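Local structure of putative peptide binding protein (Ruminococcus gnavus, 3NOH) at residues Pro29-Leu34 with Lys109-Leu114; Glu41-Phe46 with Leu60-Tyr65; Ser79-Leu84 with Val91-Tyr96. The protein is of unknown function but probably binds peptides or similar small ligands, having a fold consistent with that of periplasmic binding proteins. All blocks are in the same frame, centred on the assembly; numbering follows the deposited sequence.

In the fold
Contact 2 is the core contact: all three of its touching residues are buried, and its centre lies about 7 Å from that of the chain. Contacts 1 and 3, each centred about 9 Å out, are only partly buried. All three reach one mixed sheet. Contact 1 lies at the start of strand 112-116, contact 2 meets its neighbour 61-67, and contact 3 meets 90-96, the next strand over. Chemistry follows position: contact 2 is wholly aliphatic and aromatic, contact 3 adds a cysteine sulfur beside a carbonyl, and contact 1, between a loop and the lead-in to a strand, carries a salt bridge. Contacts 1 and 2 are tied directly: E111 OE1 accepts a hydrogen bond from D63 N, and K33 NZ donates to S61 O.

Contact 1 (Pro29-Leu34 with Lys109-Leu114); sequences PLLDKL and KYEAFL
The backbones of 29-34 and 109-114 come nearest at L31 and E111, whose CA atoms are 6.8 Å apart, where a loop with a short 3-10 turn passes the residue just ahead of strand 112-116. E111 is the hub: every close approach in the contact ends on it. Its aliphatic part meets L31, whose CD2 lies 3.6 Å from E111 CB and almost as close to CG, the two side chains crossing at a slant; L31 was modelled in two conformers, so this detail holds for one of them. The carboxylate meets K33. With CG lodged between backbone N and carbonyl carbon (chi1 69°) and the rest of the chain extended, K33 runs out to set NZ 3.3 Å from E111 OE1 and 3.4 Å from OE2. Although the pair is a salt bridge, both hydrogen bonds are weak. Stronger partners lie on strand 61-67: K33 NZ donates to S61 O, and E111 OE1 accepts a hydrogen bond from D63 N. Further in, the methyl L34 CD1 rests 3.5 Å from E111 O. The turn that presents these three side chains is closed by L34 N bonding to L31 O at 2.8 Å. Replacing E111 by an alanine would probably leave K33 without its carboxylate mate and D63 N without its side-chain acceptor, and take from L31 CD2 its contact with E111 CG. The contact thus joins the loop after strand 22-27 to the entrance of strand 112-116. These two strands are antiparallel neighbours in a five-stranded mixed sheet whose order, 90-96, 61-67, 112-116, 22-27, 129-134, is consistent with a lobe of the type II periplasmic-binding-protein fold.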
loop_
_atom_site.group_PDB
_atom_site.type_symbol
_atom_site.label_atom_id
_atom_site.label_comp_id
_atom_site.label_asym_id
_atom_site.label_seq_id
_atom_site.Cartn_x
_atom_site.Cartn_y
_atom_site.Cartn_z
ATOM N N PRO A 29 -1.616 11.025 -2.357
ATOM C CA PRO A 29 -0.860 11.816 -3.329
ATOM C C PRO A 29 -0.528 13.252 -2.898
ATOM O O PRO A 29 0.233 13.971 -3.573
ATOM C CB PRO A 29 -1.787 11.814 -4.548
ATOM C CG PRO A 29 -3.145 11.775 -3.970
ATOM C CD PRO A 29 -3.048 10.934 -2.721
ATOM N N LEU A 30 -1.118 13.684 -1.794
ATOM C CA LEU A 30 -0.868 15.005 -1.270
ATOM C C LEU A 30 0.361 14.998 -0.341
ATOM O O LEU A 30 0.879 16.062 -0.022
ATOM C CB LEU A 30 -2.119 15.546 -0.556
ATOM C CG LEU A 30 -3.348 15.715 -1.486
ATOM C CD1 LEU A 30 -4.534 16.357 -0.760
ATOM C CD2 LEU A 30 -2.973 16.530 -2.721
ATOM N N LEU A 31 0.834 13.822 0.040
ATOM C CA LEU A 31 2.072 13.690 0.834
ATOM C C LEU A 31 3.266 14.059 -0.044
ATOM O O LEU A 31 3.476 13.462 -1.113
ATOM C CB LEU A 31 2.186 12.252 1.357
ATOM C CG LEU A 31 3.401 11.779 2.169
ATOM C CD1 LEU A 31 3.340 12.280 3.592
ATOM C CD2 LEU A 31 3.469 10.253 2.131
ATOM N N ASP A 32 4.048 15.059 0.388
ATOM C CA ASP A 32 5.177 15.543 -0.379
ATOM C C ASP A 32 6.004 14.425 -0.965
ATOM O O ASP A 32 6.339 14.455 -2.149
ATOM C CB ASP A 32 6.056 16.463 0.477
ATOM C CG ASP A 32 5.476 17.871 0.605
ATOM O OD1 ASP A 32 4.478 18.164 -0.101
ATOM O OD2 ASP A 32 6.008 18.689 1.405
ATOM N N LYS A 33 6.310 13.427 -0.152
ATOM C CA LYS A 33 7.189 12.363 -0.610
ATOM C C LYS A 33 6.614 11.392 -1.602
ATOM O O LYS A 33 7.357 10.644 -2.217
ATOM C CB LYS A 33 7.771 11.619 0.545
ATOM C CG LYS A 33 6.890 10.786 1.345
ATOM C CD LYS A 33 7.777 10.213 2.415
ATOM C CE LYS A 33 6.976 9.511 3.457
ATOM N NZ LYS A 33 7.907 9.128 4.581
ATOM N N LEU A 34 5.291 11.374 -1.723
ATOM C CA LEU A 34 4.646 10.535 -2.723
ATOM C C LEU A 34 3.914 11.406 -3.748
ATOM O O LEU A 34 3.070 10.904 -4.460
ATOM C CB LEU A 34 3.683 9.552 -2.056
ATOM C CG LEU A 34 4.293 8.390 -1.251
ATOM C CD1 LEU A 34 3.180 7.617 -0.540
ATOM C CD2 LEU A 34 5.201 7.469 -2.125
ATOM N N LYS A 109 -4.318 10.874 7.316
ATOM C CA LYS A 109 -3.179 10.672 8.211
ATOM C C LYS A 109 -2.566 9.298 7.920
ATOM O O LYS A 109 -2.507 8.363 8.766
ATOM C CB LYS A 109 -3.565 10.961 9.666
ATOM C CG LYS A 109 -3.752 12.491 9.891
ATOM C CD LYS A 109 -4.798 12.900 10.978
ATOM C CE LYS A 109 -4.294 12.827 12.439
ATOM N NZ LYS A 109 -3.767 14.116 13.006
ATOM N N TYR A 110 -2.085 9.162 6.679
ATOM C CA TYR A 110 -1.428 7.951 6.242
ATOM C C TYR A 110 -0.526 8.290 5.074
ATOM O O TYR A 110 -0.686 9.343 4.475
ATOM C CB TYR A 110 -2.444 6.831 5.849
ATOM C CG TYR A 110 -3.117 7.091 4.514
ATOM C CD1 TYR A 110 -4.161 7.988 4.397
ATOM C CD2 TYR A 110 -2.690 6.417 3.371
ATOM C CE1 TYR A 110 -4.778 8.213 3.150
ATOM C CE2 TYR A 110 -3.268 6.647 2.132
ATOM C CZ TYR A 110 -4.328 7.533 2.035
ATOM O OH TYR A 110 -4.910 7.808 0.836
ATOM N N GLU A 111 0.375 7.377 4.732
ATOM C CA GLU A 111 1.249 7.518 3.568
ATOM C C GLU A 111 0.741 6.557 2.519
ATOM O O GLU A 111 0.333 6.990 1.423
ATOM C CB GLU A 111 2.726 7.274 3.953
ATOM C CG GLU A 111 3.106 8.187 5.130
ATOM C CD GLU A 111 4.555 8.177 5.529
ATOM O OE1 GLU A 111 5.245 7.216 5.196
ATOM O OE2 GLU A 111 4.979 9.130 6.236
ATOM N N ALA A 112 0.756 5.264 2.830
ATOM C CA ALA A 112 0.176 4.215 1.951
ATOM C C ALA A 112 -0.531 3.178 2.807
ATOM O O ALA A 112 -0.276 3.068 4.004
ATOM C CB ALA A 112 1.225 3.551 1.022
ATOM N N PHE A 113 -1.462 2.440 2.220
ATOM C CA PHE A 113 -2.041 1.305 2.886
ATOM C C PHE A 113 -2.387 0.201 1.932
ATOM O O PHE A 113 -2.561 0.421 0.715
ATOM C CB PHE A 113 -3.252 1.653 3.787
ATOM C CG PHE A 113 -4.505 2.095 3.066
ATOM C CD1 PHE A 113 -5.405 1.163 2.603
ATOM C CD2 PHE A 113 -4.771 3.440 2.871
ATOM C CE1 PHE A 113 -6.565 1.546 1.976
ATOM C CE2 PHE A 113 -5.930 3.837 2.246
ATOM C CZ PHE A 113 -6.827 2.885 1.768
ATOM N N LEU A 114 -2.566 -0.986 2.496
ATOM C CA LEU A 114 -3.116 -2.145 1.798
ATOM C C LEU A 114 -4.392 -2.555 2.477
ATOM O O LEU A 114 -4.442 -2.597 3.703
ATOM C CB LEU A 114 -2.139 -3.310 1.887
ATOM C CG LEU A 114 -0.923 -3.245 0.979
ATOM C CD1 LEU A 114 0.178 -4.193 1.499
ATOM C CD2 LEU A 114 -1.326 -3.583 -0.473
#

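Contact 2 (Glu41-Phe46 with Leu60-Tyr65)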
loop_
_atom_site.group_PDB
_atom_site.type_symbol
_atom_site.label_atom_id
_atom_site.label_comp_id
_atom_site.label_asym_id
_atom_site.label_seq_id
_atom_site.Cartn_x
_atom_site.Cartn_y
_atom_site.Cartn_z
ATOM N N GLU A 41 3.461 5.808 -10.020
ATOM C CA GLU A 41 3.290 4.831 -11.114
ATOM C C GLU A 41 4.338 3.721 -11.005
ATOM O O GLU A 41 4.026 2.544 -11.197
ATOM C CB GLU A 41 3.322 5.518 -12.494
ATOM C CG GLU A 41 2.089 6.414 -12.797
ATOM C CD GLU A 41 0.745 5.652 -12.651
ATOM O OE1 GLU A 41 0.613 4.542 -13.226
ATOM O OE2 GLU A 41 -0.160 6.148 -11.942
ATOM N N GLN A 42 5.585 4.082 -10.660
ATOM C CA GLN A 42 6.602 3.044 -10.466
ATOM C C GLN A 42 6.192 2.098 -9.367
ATOM O O GLN A 42 6.347 0.880 -9.521
ATOM C CB GLN A 42 7.966 3.631 -10.131
ATOM C CG GLN A 42 8.700 4.234 -11.259
ATOM C CD GLN A 42 10.118 4.556 -10.845
ATOM O OE1 GLN A 42 10.862 3.661 -10.472
ATOM N NE2 GLN A 42 10.492 5.827 -10.904
ATOM N N LEU A 43 5.676 2.656 -8.261
ATOM C CA LEU A 43 5.207 1.819 -7.128
ATOM C C LEU A 43 4.055 0.887 -7.514
ATOM O O LEU A 43 4.018 -0.278 -7.081
ATOM C CB LEU A 43 4.825 2.616 -5.875
ATOM C CG LEU A 43 5.982 3.228 -5.102
ATOM C CD1 LEU A 43 5.472 4.296 -4.121
ATOM C CD2 LEU A 43 6.777 2.074 -4.398
ATOM N N LYS A 44 3.100 1.393 -8.296
ATOM C CA LYS A 44 2.049 0.537 -8.780
ATOM C C LYS A 44 2.605 -0.642 -9.567
ATOM O O LYS A 44 2.205 -1.792 -9.340
ATOM C CB LYS A 44 1.087 1.346 -9.673
ATOM C CG LYS A 44 0.232 2.333 -8.913
ATOM C CD LYS A 44 -0.578 3.188 -9.857
ATOM C CE LYS A 44 -1.407 4.240 -9.169
ATOM N NZ LYS A 44 -2.125 5.065 -10.190
ATOM N N ALA A 45 3.514 -0.339 -10.499
ATOM C CA ALA A 45 4.142 -1.346 -11.332
ATOM C C ALA A 45 4.905 -2.337 -10.459
ATOM O O ALA A 45 4.927 -3.537 -10.736
ATOM C CB ALA A 45 5.091 -0.694 -12.358
ATOM N N PHE A 46 5.563 -1.835 -9.418
ATOM C CA PHE A 46 6.343 -2.722 -8.558
ATOM C C PHE A 46 5.445 -3.684 -7.811
ATOM O O PHE A 46 5.725 -4.881 -7.743
ATOM C CB PHE A 46 7.151 -1.934 -7.540
ATOM C CG PHE A 46 8.159 -2.781 -6.774
ATOM C CD1 PHE A 46 7.751 -3.510 -5.636
ATOM C CD2 PHE A 46 9.473 -2.817 -7.164
ATOM C CE1 PHE A 46 8.669 -4.275 -4.924
ATOM C CE2 PHE A 46 10.416 -3.591 -6.468
ATOM C CZ PHE A 46 9.996 -4.314 -5.340
ATOM N N LEU A 60 13.570 6.600 -1.290
ATOM C CA LEU A 60 12.166 6.485 -1.127
ATOM C C LEU A 60 11.908 5.775 0.184
ATOM O O LEU A 60 12.343 4.641 0.383
ATOM C CB LEU A 60 11.558 5.701 -2.280
ATOM C CG LEU A 60 10.048 5.504 -2.198
ATOM C CD1 LEU A 60 9.246 6.823 -2.190
ATOM C CD2 LEU A 60 9.645 4.654 -3.393
ATOM N N SER A 61 11.192 6.437 1.089
ATOM C CA SER A 61 10.921 5.837 2.363
ATOM C C SER A 61 9.505 6.179 2.749
ATOM O O SER A 61 9.183 7.352 2.729
ATOM C CB SER A 61 11.865 6.449 3.419
ATOM O OG SER A 61 11.701 5.781 4.640
ATOM N N PHE A 62 8.701 5.176 3.118
ATOM C CA PHE A 62 7.294 5.392 3.466
ATOM C C PHE A 62 6.748 4.195 4.200
ATOM O O PHE A 62 7.324 3.105 4.162
ATOM C CB PHE A 62 6.412 5.755 2.249
ATOM C CG PHE A 62 6.275 4.661 1.227
ATOM C CD1 PHE A 62 7.246 4.501 0.229
ATOM C CD2 PHE A 62 5.218 3.777 1.263
ATOM C CE1 PHE A 62 7.120 3.457 -0.694
ATOM C CE2 PHE A 62 5.088 2.745 0.303
ATOM C CZ PHE A 62 6.041 2.593 -0.665
ATOM N N ASP A 63 5.662 4.411 4.916
ATOM C CA ASP A 63 5.012 3.356 5.654
ATOM C C ASP A 63 3.806 2.843 4.874
ATOM O O ASP A 63 3.069 3.597 4.203
ATOM C CB ASP A 63 4.562 3.872 7.029
ATOM C CG ASP A 63 5.726 4.301 7.929
ATOM O OD1 ASP A 63 6.840 3.834 7.724
ATOM O OD2 ASP A 63 5.482 5.139 8.849
ATOM N N ILE A 64 3.510 1.563 5.060
ATOM C CA ILE A 64 2.293 0.959 4.565
ATOM C C ILE A 64 1.469 0.454 5.743
ATOM O O ILE A 64 1.935 -0.378 6.519
ATOM C CB ILE A 64 2.556 -0.246 3.618
ATOM C CG1 ILE A 64 3.373 0.232 2.413
ATOM C CG2 ILE A 64 1.217 -0.868 3.163
ATOM C CD1 ILE A 64 3.886 -0.877 1.468
ATOM N N TYR A 65 0.268 0.956 5.921
ATOM C CA TYR A 65 -0.633 0.484 6.968
ATOM C C TYR A 65 -1.462 -0.711 6.509
ATOM O O TYR A 65 -1.767 -0.858 5.337
ATOM C CB TYR A 65 -1.585 1.593 7.405
ATOM C CG TYR A 65 -0.966 2.816 8.004
ATOM C CD1 TYR A 65 0.322 2.830 8.468
ATOM C CD2 TYR A 65 -1.750 3.953 8.175
ATOM C CE1 TYR A 65 0.877 3.981 9.068
ATOM C CE2 TYR A 65 -1.231 5.087 8.764
ATOM C CZ TYR A 65 0.061 5.083 9.242
ATOM O OH TYR A 65 0.585 6.236 9.818
#
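The first torsions help bring L43 and F62 together: L43 sets CG beside its backbone N and anti to the carbonyl carbon (chi1 -72°), while F62 places its ring between its own N and carbonyl carbon (chi1 66°). The two side chains approach from opposite directions, one from helix 37-47 and the other from strand 61-67. Both methyls of the leucine reach the far end of the ring: L43 CD2 comes obliquely to F62 CZ at 3.8 Å, and L43 CD1 lies 3.9 Å from F62 CE1. L60 adds a second partner, its CD2 lying 4.0 Å from L43 CD2. Within the strand segment L60 CG lies in plane at the edge of the F62 ring, and the CB atoms of both residues point toward the helix. The backbones stay well apart, the nearest CA atoms being those of L43 and L60 at 10.3 Å, which shows that side chains alone span the interface. L84 of helix 71-86 and M27 of strand 22-27 also touch L43, and V91 touches F62, placing the cluster in the core between helices and sheet. Since every atom meeting here is carbon, at van der Waals distances, the helix is held against the sheet by dispersion and burial, and the specificity of the contact is likely to rest on shape, with L43 methyls against ring carbons and one L60 methyl.

Contact 3 (Ser79-Leu84 with Val91-Tyr96)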
loop_
_atom_site.group_PDB
_atom_site.type_symbol
_atom_site.label_atom_id
_atom_site.label_comp_id
_atom_site.label_asym_id
_atom_site.label_seq_id
_atom_site.Cartn_x
_atom_site.Cartn_y
_atom_site.Cartn_z
ATOM N N SER A 79 6.003 -9.543 3.191
ATOM C CA SER A 79 6.765 -10.027 2.036
ATOM C C SER A 79 7.075 -8.903 1.047
ATOM O O SER A 79 8.201 -8.813 0.531
ATOM C CB SER A 79 5.973 -11.143 1.338
ATOM O OG SER A 79 6.015 -12.325 2.113
ATOM N N LEU A 80 6.064 -8.079 0.770
ATOM C CA LEU A 80 6.196 -6.909 -0.114
ATOM C C LEU A 80 7.240 -5.961 0.452
ATOM O O LEU A 80 8.052 -5.418 -0.298
ATOM C CB LEU A 80 4.852 -6.190 -0.276
ATOM C CG LEU A 80 4.862 -4.886 -1.058
ATOM C CD1 LEU A 80 5.334 -5.066 -2.517
ATOM C CD2 LEU A 80 3.450 -4.174 -1.051
ATOM N N CYS A 81 7.210 -5.786 1.774
ATOM C CA CYS A 81 8.219 -4.951 2.475
ATOM C C CYS A 81 9.644 -5.434 2.203
ATOM O O CYS A 81 10.572 -4.661 1.916
ATOM C CB CYS A 81 7.930 -4.988 3.982
ATOM S SG CYS A 81 8.843 -3.751 4.887
ATOM N N GLU A 82 9.856 -6.746 2.304
ATOM C CA GLU A 82 11.125 -7.325 1.961
ATOM C C GLU A 82 11.548 -7.017 0.493
ATOM O O GLU A 82 12.703 -6.647 0.221
ATOM C CB GLU A 82 11.074 -8.825 2.196
ATOM C CG GLU A 82 12.383 -9.478 2.028
ATOM C CD GLU A 82 12.305 -10.965 2.360
ATOM O OE1 GLU A 82 11.314 -11.391 3.019
ATOM O OE2 GLU A 82 13.233 -11.681 1.946
ATOM N N ARG A 83 10.604 -7.145 -0.433
ATOM C CA ARG A 83 10.943 -6.876 -1.832
ATOM C C ARG A 83 11.227 -5.381 -2.047
ATOM O O ARG A 83 12.176 -5.049 -2.777
ATOM C CB ARG A 83 9.862 -7.393 -2.792
ATOM C CG ARG A 83 9.714 -8.911 -2.795
ATOM C CD ARG A 83 8.737 -9.403 -3.907
ATOM N NE ARG A 83 7.403 -8.782 -3.890
ATOM C CZ ARG A 83 6.368 -9.213 -3.165
ATOM N NH1 ARG A 83 6.507 -10.258 -2.360
ATOM N NH2 ARG A 83 5.192 -8.608 -3.254
ATOM N N LEU A 84 10.436 -4.503 -1.427
ATOM C CA LEU A 84 10.685 -3.070 -1.556
ATOM C C LEU A 84 12.036 -2.689 -0.976
ATOM O O LEU A 84 12.793 -1.972 -1.624
ATOM C CB LEU A 84 9.553 -2.258 -0.915
ATOM C CG LEU A 84 8.239 -2.201 -1.718
ATOM C CD1 LEU A 84 7.104 -1.707 -0.764
ATOM C CD2 LEU A 84 8.456 -1.324 -3.003
ATOM N N VAL A 91 10.928 0.875 3.475
ATOM C CA VAL A 91 9.510 0.796 3.798
ATOM C C VAL A 91 9.319 -0.008 5.086
ATOM O O VAL A 91 10.100 -0.935 5.385
ATOM C CB VAL A 91 8.746 0.153 2.615
ATOM C CG1 VAL A 91 7.301 -0.117 2.944
ATOM C CG2 VAL A 91 8.873 1.077 1.364
ATOM N N GLN A 92 8.344 0.433 5.872
ATOM C CA GLN A 92 7.861 -0.284 7.069
ATOM C C GLN A 92 6.382 -0.601 6.895
ATOM O O GLN A 92 5.613 0.188 6.306
ATOM C CB GLN A 92 8.006 0.584 8.351
ATOM C CG GLN A 92 9.322 1.080 8.592
ATOM C CD GLN A 92 9.405 1.916 9.845
ATOM O OE1 GLN A 92 10.165 1.604 10.756
ATOM N NE2 GLN A 92 8.609 3.030 9.889
ATOM N N ILE A 93 5.955 -1.742 7.426
ATOM C CA ILE A 93 4.547 -2.111 7.554
ATOM C C ILE A 93 4.160 -1.844 9.058
ATOM O O ILE A 93 4.863 -2.209 9.974
ATOM C CB ILE A 93 4.299 -3.596 7.277
ATOM C CG1 ILE A 93 4.936 -4.044 5.924
ATOM C CG2 ILE A 93 2.763 -3.901 7.327
ATOM C CD1 ILE A 93 4.464 -3.196 4.742
ATOM N N LYS A 94 3.010 -1.179 9.219
ATOM C CA LYS A 94 2.440 -0.855 10.533
ATOM C C LYS A 94 0.992 -1.253 10.543
ATOM O O LYS A 94 0.189 -0.780 9.710
ATOM C CB LYS A 94 2.532 0.646 10.792
ATOM C CG LYS A 94 3.922 1.134 10.969
ATOM C CD LYS A 94 3.959 2.574 11.443
ATOM C CE LYS A 94 5.365 3.038 11.502
ATOM N NZ LYS A 94 5.453 4.534 11.702
ATOM N N GLN A 95 0.653 -2.151 11.461
ATOM C CA GLN A 95 -0.709 -2.656 11.585
ATOM C C GLN A 95 -1.456 -1.838 12.632
ATOM O O GLN A 95 -0.909 -1.435 13.670
ATOM C CB GLN A 95 -0.760 -4.167 11.878
ATOM C CG GLN A 95 -0.409 -4.618 13.295
ATOM C CD GLN A 95 1.067 -4.748 13.598
ATOM O OE1 GLN A 95 1.881 -3.859 13.265
ATOM N NE2 GLN A 95 1.438 -5.820 14.300
ATOM N N TYR A 96 -2.740 -1.682 12.353
ATOM C CA TYR A 96 -3.707 -1.013 13.213
ATOM C C TYR A 96 -5.022 -1.776 13.159
ATOM O O TYR A 96 -5.259 -2.556 12.251
ATOM C CB TYR A 96 -3.965 0.413 12.696
ATOM C CG TYR A 96 -2.751 1.296 12.752
ATOM C CD1 TYR A 96 -2.340 1.942 13.933
ATOM C CD2 TYR A 96 -1.906 1.373 11.641
ATOM C CE1 TYR A 96 -1.174 2.673 13.978
ATOM C CE2 TYR A 96 -0.749 2.113 11.695
ATOM C CZ TYR A 96 -0.382 2.750 12.839
ATOM O OH TYR A 96 0.801 3.488 12.870
#
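C81 and V91 mark the tight point between helix 79-84 and strand 91-96, whose axes approach to 8.1 Å and run nearly antiparallel at 168°. There the CA atoms come within 6.0 Å of each other, and C81 SG lies 3.1 Å from V91 O, a close approach of sulfur to a backbone carbonyl. The sulfur gets there by standing anti to its backbone N (chi1 -167°). From the same side chain, C81 CB packs at 3.7 Å on I93 CG1, nearer the surface. One turn on along the helix, L84 reaches across V91, with CD1 3.9 Å from V91 CG2 and nearly as close to CG1. This buried end, L84 with V91, is continued by F62 and I64 of strand 61-67, which touch V91, and by L43, which touches L84. The outer side is looser and polar. S79 and E82 turn away from the strand, and Q92 turns away from the helix, its NE2 being held by D63 OD1 on the neighbouring strand. Strand 61-67, helix 71-86 and strand 90-96 form a beta-alpha-beta unit, and this contact packs its helix onto its second strand. The chemistry is short-range and mainly apolar: alternate strand residues V91 and I93 supply branched carbon to the helix, and the one polar approach is the short sulfur-to-carbonyl distance at C81, not counted as a hydrogen bond.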